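Local coordinates for protein AT-less polyketide synthase (Streptomyces platensis subsp. rosaceus, PDB 4TKT) that probably catalyses decarboxylative Claisen condensation, extending the growing polyketide chain as a ketosynthase domain of the AT-less type I synthase that makes isomigrastatin, at residues G16-G20 against G68-I73; A266-R270 against R598-L602; F559-A563 against L583-W587. The contacts are given in a common frame with arbitrary orientation. Residue numbers count along the deposited sequence, not the author numbering.

Interaction 1: G16-G20 against G68-I73; sequences GRYPG and GFLDGI
In the thiolase-fold core of the ketosynthase, central strand 9-17 ends at R17 and the chain continues as loop through Y18-G20, packing against the extended, irregular segment G68-I73. The backbones come closest at P19 and F69, whose CA atoms lie 5.0 Å apart. L70, in the m,t rotamer, inserts CD2 beside the 16-20 backbone, 3.4 Å from R17 O and 3.8 Å from P19 N; it also touches L97 of helix 93-109. Y18 (chi1 m) turns away to meet F27 and helix 366-380, while P19, C-gamma exo, rests CG 3.5 Å from G68 C, where a CB on G68 would clash. G72 has positive phi (61°/59°), and its N is hydrogen-bonded to a MES molecule, probably from the crystallisation liquor. R17 is fully extended (t,t,t, chi4 180°), so its guanidinium reaches the carbonyls edge-on: weak hydrogen bonds run from NH2 to D71 O (2.6 Å) and G72 O (3.4 Å). One water accepts from both R17 NE and D71 N, each 2.9 Å from its oxygen.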
ATOM      1  N   GLY A  16      -3.069   0.926   0.925  1.00 28.35           N
ATOM      2  CA  GLY A  16      -2.524   2.095   0.263  1.00 30.72           C
ATOM      3  C   GLY A  16      -3.225   3.376   0.660  1.00 34.41           C
ATOM      4  O   GLY A  16      -4.450   3.420   0.765  1.00 39.94           O
ATOM      5  N   ARG A  17      -2.437   4.420   0.887  1.00 26.79           N
ATOM      6  CA  ARG A  17      -2.963   5.734   1.226  1.00 33.20           C
ATOM      7  C   ARG A  17      -2.241   6.784   0.391  1.00 35.28           C
ATOM      8  O   ARG A  17      -1.094   7.136   0.668  1.00 32.32           O
ATOM      9  CB  ARG A  17      -2.803   6.011   2.719  1.00 26.87           C
ATOM     10  CG  ARG A  17      -3.420   7.313   3.189  1.00 27.52           C
ATOM     11  CD  ARG A  17      -3.306   7.442   4.698  1.00 27.53           C
ATOM     12  NE  ARG A  17      -3.719   8.757   5.175  1.00 28.19           N
ATOM     13  CZ  ARG A  17      -3.705   9.121   6.452  1.00 35.82           C
ATOM     14  NH1 ARG A  17      -3.300   8.265   7.381  1.00 37.68           N
ATOM     15  NH2 ARG A  17      -4.097  10.339   6.803  1.00 38.25           N
ATOM     16  N   TYR A  18      -2.927   7.277  -0.634  1.00 33.55           N
ATOM     17  CA  TYR A  18      -2.302   8.086  -1.672  1.00 29.44           C
ATOM     18  C   TYR A  18      -3.061   9.403  -1.845  1.00 31.70           C
ATOM     19  O   TYR A  18      -4.185   9.526  -1.359  1.00 33.75           O
ATOM     20  CB  TYR A  18      -2.248   7.272  -2.971  1.00 27.34           C
ATOM     21  CG  TYR A  18      -1.460   5.992  -2.795  1.00 33.32           C
ATOM     22  CD1 TYR A  18      -0.223   6.009  -2.164  1.00 35.90           C
ATOM     23  CD2 TYR A  18      -1.963   4.768  -3.218  1.00 27.36           C
ATOM     24  CE1 TYR A  18       0.503   4.852  -1.976  1.00 31.83           C
ATOM     25  CE2 TYR A  18      -1.241   3.598  -3.033  1.00 28.23           C
ATOM     26  CZ  TYR A  18      -0.005   3.650  -2.411  1.00 28.33           C
ATOM     27  OH  TYR A  18       0.734   2.505  -2.213  1.00 25.17           O
ATOM     28  N   PRO A  19      -2.442  10.400  -2.507  1.00 30.12           N
ATOM     29  CA  PRO A  19      -3.094  11.705  -2.668  1.00 32.12           C
ATOM     30  C   PRO A  19      -4.483  11.605  -3.288  1.00 30.47           C
ATOM     31  O   PRO A  19      -4.638  11.062  -4.382  1.00 35.51           O
ATOM     32  CB  PRO A  19      -2.141  12.458  -3.602  1.00 31.61           C
ATOM     33  CG  PRO A  19      -0.816  11.857  -3.327  1.00 26.85           C
ATOM     34  CD  PRO A  19      -1.090  10.399  -3.094  1.00 30.56           C
ATOM     35  N   GLY A  20      -5.482  12.121  -2.580  1.00 38.49           N
ATOM     36  CA  GLY A  20      -6.857  12.071  -3.041  1.00 33.33           C
ATOM     37  C   GLY A  20      -7.469  10.689  -2.909  1.00 36.65           C
ATOM     38  O   GLY A  20      -8.563  10.440  -3.414  1.00 35.34           O
ATOM     39  N   GLY A  68       1.312  16.338  -4.188  1.00 38.53           N
ATOM     40  CA  GLY A  68       0.290  15.345  -3.916  1.00 28.26           C
ATOM     41  C   GLY A  68       0.275  15.106  -2.423  1.00 29.21           C
ATOM     42  O   GLY A  68       1.221  14.544  -1.870  1.00 35.01           O
ATOM     43  N   PHE A  69      -0.787  15.545  -1.758  1.00 27.94           N
ATOM     44  CA  PHE A  69      -0.807  15.534  -0.301  1.00 33.82           C
ATOM     45  C   PHE A  69      -1.841  14.594   0.289  1.00 27.36           C
ATOM     46  O   PHE A  69      -2.947  14.465  -0.229  1.00 29.56           O
ATOM     47  CB  PHE A  69      -1.052  16.946   0.231  1.00 29.21           C
ATOM     48  CG  PHE A  69       0.097  17.882   0.009  1.00 30.95           C
ATOM     49  CD1 PHE A  69       1.171  17.895   0.881  1.00 29.54           C
ATOM     50  CD2 PHE A  69       0.105  18.744  -1.073  1.00 32.01           C
ATOM     51  CE1 PHE A  69       2.230  18.751   0.681  1.00 26.54           C
ATOM     52  CE2 PHE A  69       1.161  19.606  -1.275  1.00 32.00           C
ATOM     53  CZ  PHE A  69       2.226  19.606  -0.399  1.00 27.51           C
ATOM     54  N   LEU A  70      -1.464  13.940   1.381  1.00 26.91           N
ATOM     55  CA  LEU A  70      -2.408  13.181   2.184  1.00 26.55           C
ATOM     56  C   LEU A  70      -3.201  14.140   3.065  1.00 31.67           C
ATOM     57  O   LEU A  70      -2.860  15.318   3.167  1.00 36.73           O
ATOM     58  CB  LEU A  70      -1.682  12.145   3.043  1.00 25.40           C
ATOM     59  CG  LEU A  70      -0.857  11.096   2.298  1.00 27.87           C
ATOM     60  CD1 LEU A  70      -0.357  10.037   3.263  1.00 29.27           C
ATOM     61  CD2 LEU A  70      -1.672  10.467   1.183  1.00 30.07           C
ATOM     62  N   ASP A  71      -4.256  13.641   3.698  1.00 30.46           N
ATOM     63  CA  ASP A  71      -5.016  14.453   4.640  1.00 30.08           C
ATOM     64  C   ASP A  71      -4.817  13.959   6.065  1.00 34.39           C
ATOM     65  O   ASP A  71      -4.888  12.759   6.332  1.00 42.64           O
ATOM     66  CB  ASP A  71      -6.503  14.454   4.287  1.00 40.94           C
ATOM     67  CG  ASP A  71      -6.804  15.268   3.045  1.00 68.19           C
ATOM     68  OD1 ASP A  71      -6.829  16.513   3.144  1.00 79.77           O
ATOM     69  OD2 ASP A  71      -7.021  14.666   1.973  1.00 78.98           O
ATOM     70  N   GLY A  72      -4.555  14.894   6.973  1.00 30.37           N
ATOM     71  CA  GLY A  72      -4.394  14.580   8.380  1.00 27.21           C
ATOM     72  C   GLY A  72      -3.252  13.627   8.672  1.00 29.50           C
ATOM     73  O   GLY A  72      -3.464  12.557   9.241  1.00 30.68           O
ATOM     74  N   ILE A  73      -2.039  14.014   8.287  1.00 25.21           N
ATOM     75  CA  ILE A  73      -0.867  13.181   8.536  1.00 24.11           C
ATOM     76  C   ILE A  73      -0.443  13.256  10.001  1.00 23.94           C
ATOM     77  O   ILE A  73       0.455  12.534  10.433  1.00 26.51           O
ATOM     78  CB  ILE A  73       0.325  13.582   7.642  1.00 25.61           C
ATOM     79  CG1 ILE A  73       0.805  14.992   7.984  1.00 25.14           C
ATOM     80  CG2 ILE A  73      -0.044  13.479   6.168  1.00 25.05           C
ATOM     81  CD1 ILE A  73       2.042  15.394   7.229  1.00 25.63           C
TER
HETATM   82  O   HOH W   1      -4.989  10.859   3.648  1.00 33.48           O

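Interaction 2: A266-R270 against R598-L602; sequences ADGDR and RKVAL. With GOL (glycerol), chain G.
A salt bridge from K599 NZ to D269 OD1, 3.0 Å long and hydrogen-bonded, is the strongest link between A266-R270 and R598-L602. K599 points toward the other segment with a nearly straight side chain (chi1 m, then t,t,t), whereas the CA-to-CB bond of D269 points away and its m rotamer brings the carboxylate back within reach. OD1 of D269 also pairs with Y111 OH and OD2 with R259, which bridges to D267 as well. A glycerol, probably from the crystallisation liquor, spans the two segments: R270 NE donates to its O3 at 3.1 Å, and A601 N makes a weak bond to its O1 at 3.3 Å. After helix 261-266, G268 (phi 65°, psi 31°) is the first to leave helical phi/psi, in a Schellman motif ahead of strand 273-282 of the ketosynthase core. The second segment is extended and lies along helix 493-502 of the RhiE-like KS-MAT linker, to which V600 N is tied through T499 OG1, consistent with docking of the linker on the ketosynthase. The touching parts run 22° apart in direction, with CA atoms 6.2 Å apart for R270 and K599, and 6.8 Å for G268 and R598. R270 (m,t,p) lays its chain over the second backbone: CG is 3.1 Å from K599 O, CD 3.9 Å from V600 CA, and A601 CB sits over one guanidinium face, 3.6 Å from NH2.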
ATOM      1  N   ALA A 266      -2.037 -23.099  -0.410  1.00 54.62           N
ATOM      2  CA  ALA A 266      -2.343 -24.149   0.560  1.00 42.53           C
ATOM      3  C   ALA A 266      -3.147 -23.628   1.749  1.00 45.59           C
ATOM      4  O   ALA A 266      -3.881 -24.383   2.388  1.00 52.78           O
ATOM      5  CB  ALA A 266      -1.059 -24.804   1.047  1.00 42.50           C
ATOM      6  N   ASP A 267      -3.004 -22.340   2.042  1.00 45.43           N
ATOM      7  CA  ASP A 267      -3.650 -21.737   3.204  1.00 47.26           C
ATOM      8  C   ASP A 267      -4.938 -21.011   2.835  1.00 46.19           C
ATOM      9  O   ASP A 267      -5.570 -20.385   3.685  1.00 56.00           O
ATOM     10  CB  ASP A 267      -2.689 -20.773   3.904  1.00 43.80           C
ATOM     11  CG  ASP A 267      -1.616 -21.496   4.693  1.00 53.10           C
ATOM     12  OD1 ASP A 267      -1.387 -22.692   4.415  1.00 53.70           O
ATOM     13  OD2 ASP A 267      -1.004 -20.874   5.588  1.00 42.19           O
ATOM     14  N   GLY A 268      -5.320 -21.097   1.566  1.00 46.85           N
ATOM     15  CA  GLY A 268      -6.544 -20.479   1.093  1.00 47.76           C
ATOM     16  C   GLY A 268      -6.533 -18.965   1.181  1.00 46.82           C
ATOM     17  O   GLY A 268      -7.578 -18.341   1.367  1.00 47.52           O
ATOM     18  N   ASP A 269      -5.349 -18.373   1.046  1.00 45.33           N
ATOM     19  CA  ASP A 269      -5.210 -16.920   1.094  1.00 44.37           C
ATOM     20  C   ASP A 269      -5.775 -16.262  -0.154  1.00 44.85           C
ATOM     21  O   ASP A 269      -5.894 -16.894  -1.202  1.00 51.49           O
ATOM     22  CB  ASP A 269      -3.742 -16.513   1.249  1.00 42.71           C
ATOM     23  CG  ASP A 269      -3.140 -16.966   2.559  1.00 57.69           C
ATOM     24  OD1 ASP A 269      -3.905 -17.236   3.507  1.00 61.77           O
ATOM     25  OD2 ASP A 269      -1.896 -17.040   2.643  1.00 53.02           O
ATOM     26  N   ARG A 270      -6.125 -14.986  -0.033  1.00 44.52           N
ATOM     27  CA  ARG A 270      -6.402 -14.169  -1.201  1.00 44.68           C
ATOM     28  C   ARG A 270      -5.095 -13.978  -1.949  1.00 47.99           C
ATOM     29  O   ARG A 270      -4.032 -13.914  -1.336  1.00 50.77           O
ATOM     30  CB  ARG A 270      -6.991 -12.815  -0.809  1.00 44.57           C
ATOM     31  CG  ARG A 270      -8.259 -12.898   0.004  1.00 51.84           C
ATOM     32  CD  ARG A 270      -8.718 -11.519   0.439  1.00 55.84           C
ATOM     33  NE  ARG A 270      -8.953 -10.634  -0.698  1.00 56.42           N
ATOM     34  CZ  ARG A 270      -8.457  -9.406  -0.801  1.00 55.71           C
ATOM     35  NH1 ARG A 270      -7.696  -8.915   0.165  1.00 52.32           N
ATOM     36  NH2 ARG A 270      -8.723  -8.666  -1.869  1.00 58.90           N
ATOM     37  N   ARG A 598     -13.735 -18.550   1.605  1.00 52.14           N
ATOM     38  CA  ARG A 598     -12.727 -17.636   1.091  1.00 48.98           C
ATOM     39  C   ARG A 598     -12.567 -16.426   2.002  1.00 46.91           C
ATOM     40  O   ARG A 598     -13.540 -15.935   2.571  1.00 47.68           O
ATOM     41  CB  ARG A 598     -13.085 -17.162  -0.320  1.00 49.43           C
ATOM     42  CG  ARG A 598     -13.369 -18.264  -1.321  1.00 64.12           C
ATOM     43  CD  ARG A 598     -13.509 -17.682  -2.722  1.00 80.13           C
ATOM     44  NE  ARG A 598     -14.283 -16.442  -2.717  1.00 91.13           N
ATOM     45  CZ  ARG A 598     -14.454 -15.658  -3.777  1.00 97.89           C
ATOM     46  NH1 ARG A 598     -13.904 -15.983  -4.941  1.00 98.56           N
ATOM     47  NH2 ARG A 598     -15.173 -14.548  -3.675  1.00100.48           N
ATOM     48  N   LYS A 599     -11.337 -15.951   2.144  1.00 48.25           N
ATOM     49  CA  LYS A 599     -11.113 -14.657   2.765  1.00 44.97           C
ATOM     50  C   LYS A 599     -11.479 -13.589   1.745  1.00 45.93           C
ATOM     51  O   LYS A 599     -11.215 -13.750   0.555  1.00 45.30           O
ATOM     52  CB  LYS A 599      -9.666 -14.511   3.229  1.00 41.23           C
ATOM     53  CG  LYS A 599      -9.301 -15.426   4.379  1.00 41.44           C
ATOM     54  CD  LYS A 599      -7.799 -15.540   4.545  1.00 41.26           C
ATOM     55  CE  LYS A 599      -7.450 -16.471   5.694  1.00 51.58           C
ATOM     56  NZ  LYS A 599      -6.093 -17.065   5.541  1.00 55.58           N
ATOM     57  N   VAL A 600     -12.114 -12.515   2.196  1.00 40.61           N
ATOM     58  CA  VAL A 600     -12.513 -11.453   1.282  1.00 40.42           C
ATOM     59  C   VAL A 600     -12.081 -10.092   1.802  1.00 38.99           C
ATOM     60  O   VAL A 600     -11.761  -9.940   2.981  1.00 40.06           O
ATOM     61  CB  VAL A 600     -14.037 -11.443   1.048  1.00 46.65           C
ATOM     62  CG1 VAL A 600     -14.465 -12.677   0.268  1.00 42.60           C
ATOM     63  CG2 VAL A 600     -14.781 -11.348   2.374  1.00 40.36           C
ATOM     64  N   ALA A 601     -12.073  -9.108   0.912  1.00 47.34           N
ATOM     65  CA  ALA A 601     -11.685  -7.754   1.277  1.00 37.64           C
ATOM     66  C   ALA A 601     -12.820  -7.044   2.003  1.00 37.14           C
ATOM     67  O   ALA A 601     -13.881  -6.800   1.432  1.00 37.68           O
ATOM     68  CB  ALA A 601     -11.269  -6.970   0.044  1.00 37.79           C
ATOM     69  N   LEU A 602     -12.587  -6.720   3.269  1.00 40.54           N
ATOM     70  CA  LEU A 602     -13.564  -6.002   4.075  1.00 40.85           C
ATOM     71  C   LEU A 602     -12.927  -4.733   4.631  1.00 39.27           C
ATOM     72  O   LEU A 602     -11.703  -4.646   4.712  1.00 41.48           O
ATOM     73  CB  LEU A 602     -14.081  -6.894   5.205  1.00 38.94           C
ATOM     74  CG  LEU A 602     -14.874  -8.118   4.748  1.00 39.97           C
ATOM     75  CD1 LEU A 602     -15.169  -9.033   5.917  1.00 38.75           C
ATOM     76  CD2 LEU A 602     -16.162  -7.689   4.071  1.00 39.73           C
TER
HETATM   77  C1  GOL G4006     -11.770 -10.194  -2.359  1.00 61.00           C
HETATM   78  O1  GOL G4006     -12.893  -9.349  -2.246  1.00 61.94           O
HETATM   79  C2  GOL G4006     -11.910 -11.066  -3.600  1.00 63.75           C
HETATM   80  O2  GOL G4006     -12.891 -10.514  -4.446  1.00 72.85           O
HETATM   81  C3  GOL G4006     -10.580 -11.119  -4.341  1.00 58.93           C
HETATM   82  O3  GOL G4006      -9.617 -11.753  -3.529  1.00 57.27           O

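Interaction 3: F559-A563 against L583-W587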
ATOM      1  N   PHE A 559     -15.967 -25.092  28.417  1.00 80.82           N
ATOM      2  CA  PHE A 559     -17.258 -24.654  27.894  1.00 75.90           C
ATOM      3  C   PHE A 559     -17.196 -24.376  26.398  1.00 70.54           C
ATOM      4  O   PHE A 559     -18.152 -24.651  25.672  1.00 74.74           O
ATOM      5  CB  PHE A 559     -17.743 -23.404  28.633  1.00 74.24           C
ATOM      6  CG  PHE A 559     -18.902 -22.714  27.963  1.00 69.90           C
ATOM      7  CD1 PHE A 559     -20.180 -23.242  28.040  1.00 69.85           C
ATOM      8  CD2 PHE A 559     -18.713 -21.536  27.259  1.00 65.81           C
ATOM      9  CE1 PHE A 559     -21.247 -22.611  27.425  1.00 65.73           C
ATOM     10  CE2 PHE A 559     -19.776 -20.902  26.640  1.00 61.57           C
ATOM     11  CZ  PHE A 559     -21.044 -21.440  26.724  1.00 61.13           C
ATOM     12  N   GLN A 560     -16.075 -23.821  25.942  1.00 62.42           N
ATOM     13  CA  GLN A 560     -15.895 -23.506  24.527  1.00 64.13           C
ATOM     14  C   GLN A 560     -16.053 -24.746  23.657  1.00 70.61           C
ATOM     15  O   GLN A 560     -16.685 -24.695  22.603  1.00 77.39           O
ATOM     16  CB  GLN A 560     -14.526 -22.873  24.276  1.00 66.52           C
ATOM     17  CG  GLN A 560     -14.114 -22.894  22.807  1.00 72.00           C
ATOM     18  CD  GLN A 560     -12.768 -22.244  22.559  1.00 74.34           C
ATOM     19  OE1 GLN A 560     -12.501 -21.147  23.041  1.00 76.17           O
ATOM     20  NE2 GLN A 560     -11.912 -22.922  21.804  1.00 73.16           N
ATOM     21  N   GLU A 561     -15.476 -25.857  24.110  1.00 71.32           N
ATOM     22  CA  GLU A 561     -15.567 -27.119  23.386  1.00 73.06           C
ATOM     23  C   GLU A 561     -17.023 -27.528  23.202  1.00 75.56           C
ATOM     24  O   GLU A 561     -17.394 -28.095  22.175  1.00 77.94           O
ATOM     25  CB  GLU A 561     -14.794 -28.218  24.117  1.00 74.11           C
ATOM     26  N   THR A 562     -17.847 -27.226  24.200  1.00 72.94           N
ATOM     27  CA  THR A 562     -19.265 -27.548  24.141  1.00 68.09           C
ATOM     28  C   THR A 562     -20.003 -26.612  23.188  1.00 60.13           C
ATOM     29  O   THR A 562     -20.835 -27.049  22.392  1.00 57.86           O
ATOM     30  CB  THR A 562     -19.918 -27.464  25.531  1.00 65.61           C
ATOM     31  OG1 THR A 562     -19.145 -28.218  26.472  1.00 67.96           O
ATOM     32  CG2 THR A 562     -21.333 -28.015  25.486  1.00 63.69           C
ATOM     33  N   ALA A 563     -19.685 -25.325  23.270  1.00 50.13           N
ATOM     34  CA  ALA A 563     -20.380 -24.317  22.480  1.00 56.56           C
ATOM     35  C   ALA A 563     -20.023 -24.410  20.998  1.00 59.85           C
ATOM     36  O   ALA A 563     -20.849 -24.111  20.135  1.00 60.62           O
ATOM     37  CB  ALA A 563     -20.073 -22.925  23.014  1.00 47.37           C
ATOM     38  N   LEU A 583     -15.387 -14.198  26.196  1.00 46.57           N
ATOM     39  CA  LEU A 583     -14.787 -15.521  26.079  1.00 47.54           C
ATOM     40  C   LEU A 583     -13.916 -15.628  24.832  1.00 52.88           C
ATOM     41  O   LEU A 583     -14.350 -15.292  23.731  1.00 57.12           O
ATOM     42  CB  LEU A 583     -15.870 -16.603  26.049  1.00 50.12           C
ATOM     43  CG  LEU A 583     -15.393 -18.040  25.819  1.00 56.22           C
ATOM     44  CD1 LEU A 583     -14.579 -18.538  27.006  1.00 52.38           C
ATOM     45  CD2 LEU A 583     -16.566 -18.970  25.536  1.00 61.58           C
ATOM     46  N   ALA A 584     -12.684 -16.089  25.013  1.00 50.05           N
ATOM     47  CA  ALA A 584     -11.793 -16.323  23.886  1.00 46.44           C
ATOM     48  C   ALA A 584     -12.296 -17.512  23.080  1.00 48.99           C
ATOM     49  O   ALA A 584     -12.682 -18.529  23.647  1.00 53.54           O
ATOM     50  CB  ALA A 584     -10.374 -16.560  24.364  1.00 43.17           C
ATOM     51  N   VAL A 585     -12.303 -17.381  21.758  1.00 50.04           N
ATOM     52  CA  VAL A 585     -12.834 -18.430  20.895  1.00 52.05           C
ATOM     53  C   VAL A 585     -11.902 -18.720  19.723  1.00 53.25           C
ATOM     54  O   VAL A 585     -11.497 -17.809  19.001  1.00 50.33           O
ATOM     55  CB  VAL A 585     -14.228 -18.055  20.345  1.00 48.11           C
ATOM     56  CG1 VAL A 585     -14.666 -19.042  19.270  1.00 42.36           C
ATOM     57  CG2 VAL A 585     -15.249 -17.989  21.470  1.00 47.20           C
ATOM     58  N   ASP A 586     -11.562 -19.994  19.544  1.00 50.80           N
ATOM     59  CA  ASP A 586     -10.772 -20.418  18.395  1.00 46.91           C
ATOM     60  C   ASP A 586     -11.700 -20.761  17.235  1.00 43.94           C
ATOM     61  O   ASP A 586     -12.100 -21.913  17.065  1.00 45.26           O
ATOM     62  CB  ASP A 586      -9.890 -21.615  18.756  1.00 44.86           C
ATOM     63  CG  ASP A 586      -8.872 -21.938  17.678  1.00 64.06           C
ATOM     64  OD1 ASP A 586      -8.428 -21.008  16.971  1.00 60.21           O
ATOM     65  OD2 ASP A 586      -8.514 -23.125  17.538  1.00 69.54           O
ATOM     66  N   TRP A 587     -12.031 -19.750  16.437  1.00 42.89           N
ATOM     67  CA  TRP A 587     -13.058 -19.865  15.404  1.00 50.01           C
ATOM     68  C   TRP A 587     -12.737 -20.879  14.312  1.00 52.83           C
ATOM     69  O   TRP A 587     -13.630 -21.313  13.581  1.00 53.54           O
ATOM     70  CB  TRP A 587     -13.303 -18.500  14.762  1.00 47.89           C
ATOM     71  CG  TRP A 587     -13.873 -17.501  15.705  1.00 45.68           C
ATOM     72  CD1 TRP A 587     -13.206 -16.491  16.332  1.00 45.02           C
ATOM     73  CD2 TRP A 587     -15.233 -17.414  16.136  1.00 45.13           C
ATOM     74  NE1 TRP A 587     -14.069 -15.777  17.127  1.00 44.40           N
ATOM     75  CE2 TRP A 587     -15.320 -16.325  17.025  1.00 45.87           C
ATOM     76  CE3 TRP A 587     -16.389 -18.151  15.855  1.00 41.86           C
ATOM     77  CZ2 TRP A 587     -16.516 -15.954  17.636  1.00 50.39           C
ATOM     78  CZ3 TRP A 587     -17.573 -17.783  16.463  1.00 42.91           C
ATOM     79  CH2 TRP A 587     -17.628 -16.694  17.343  1.00 48.29           C
TER
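Q560 stretches its side chain over the backbone of A584 and V585, and its approach accounts for most of the surface that the helix start contributes. With chi1 and chi2 both t, the chain extends from the first turn of helix 560-568, and its end lies against the A584-V585 backbone. The backbones themselves stay well apart: the nearest CA atoms, those of Q560 and V585, are separated by 7.0 Å, so side chains bridge the gap. The Q560 side chain also reaches toward D586. Helix 560-568 is followed by helix 573-580 and then by a loop that folds back on the start of the first helix; in it L583-D586 is extended, and W587 is in 3-10 conformation. Helix 573-580 contacts both sides of the join: A578 meets F559, L575 meets both A563 and V585, and W579 packs edge-to-face with the ring of W587. The apolar part of the contact lies at F559, where L583 CD2 approaches the ring edge with 3.8 Å between it and F559 CD2. F559 O accepts a 2.9 Å hydrogen bond from A563 N at the start of the helix.

Overall arrangement
The contacts grade from interior to surface. Interaction 1 is largely buried, its centre about 12 Å from the centre of the chain, and joins the end of a central strand to a neighbouring loop by leucine and proline packing, with one arginine reaching backbone carbonyls. Interaction 2, partly buried, connects segments more than 300 residues apart and combines a salt bridge within an ionic cluster with packing of the long R270 and K599 side chains. Interaction 3 lies at the surface, its centre about 35 Å from that of the chain, joins segments close in sequence, and rests on a glutamine and an apolar touch. Interactions 2 and 3 share the loop after helix 573-580, with centres about 23 Å apart.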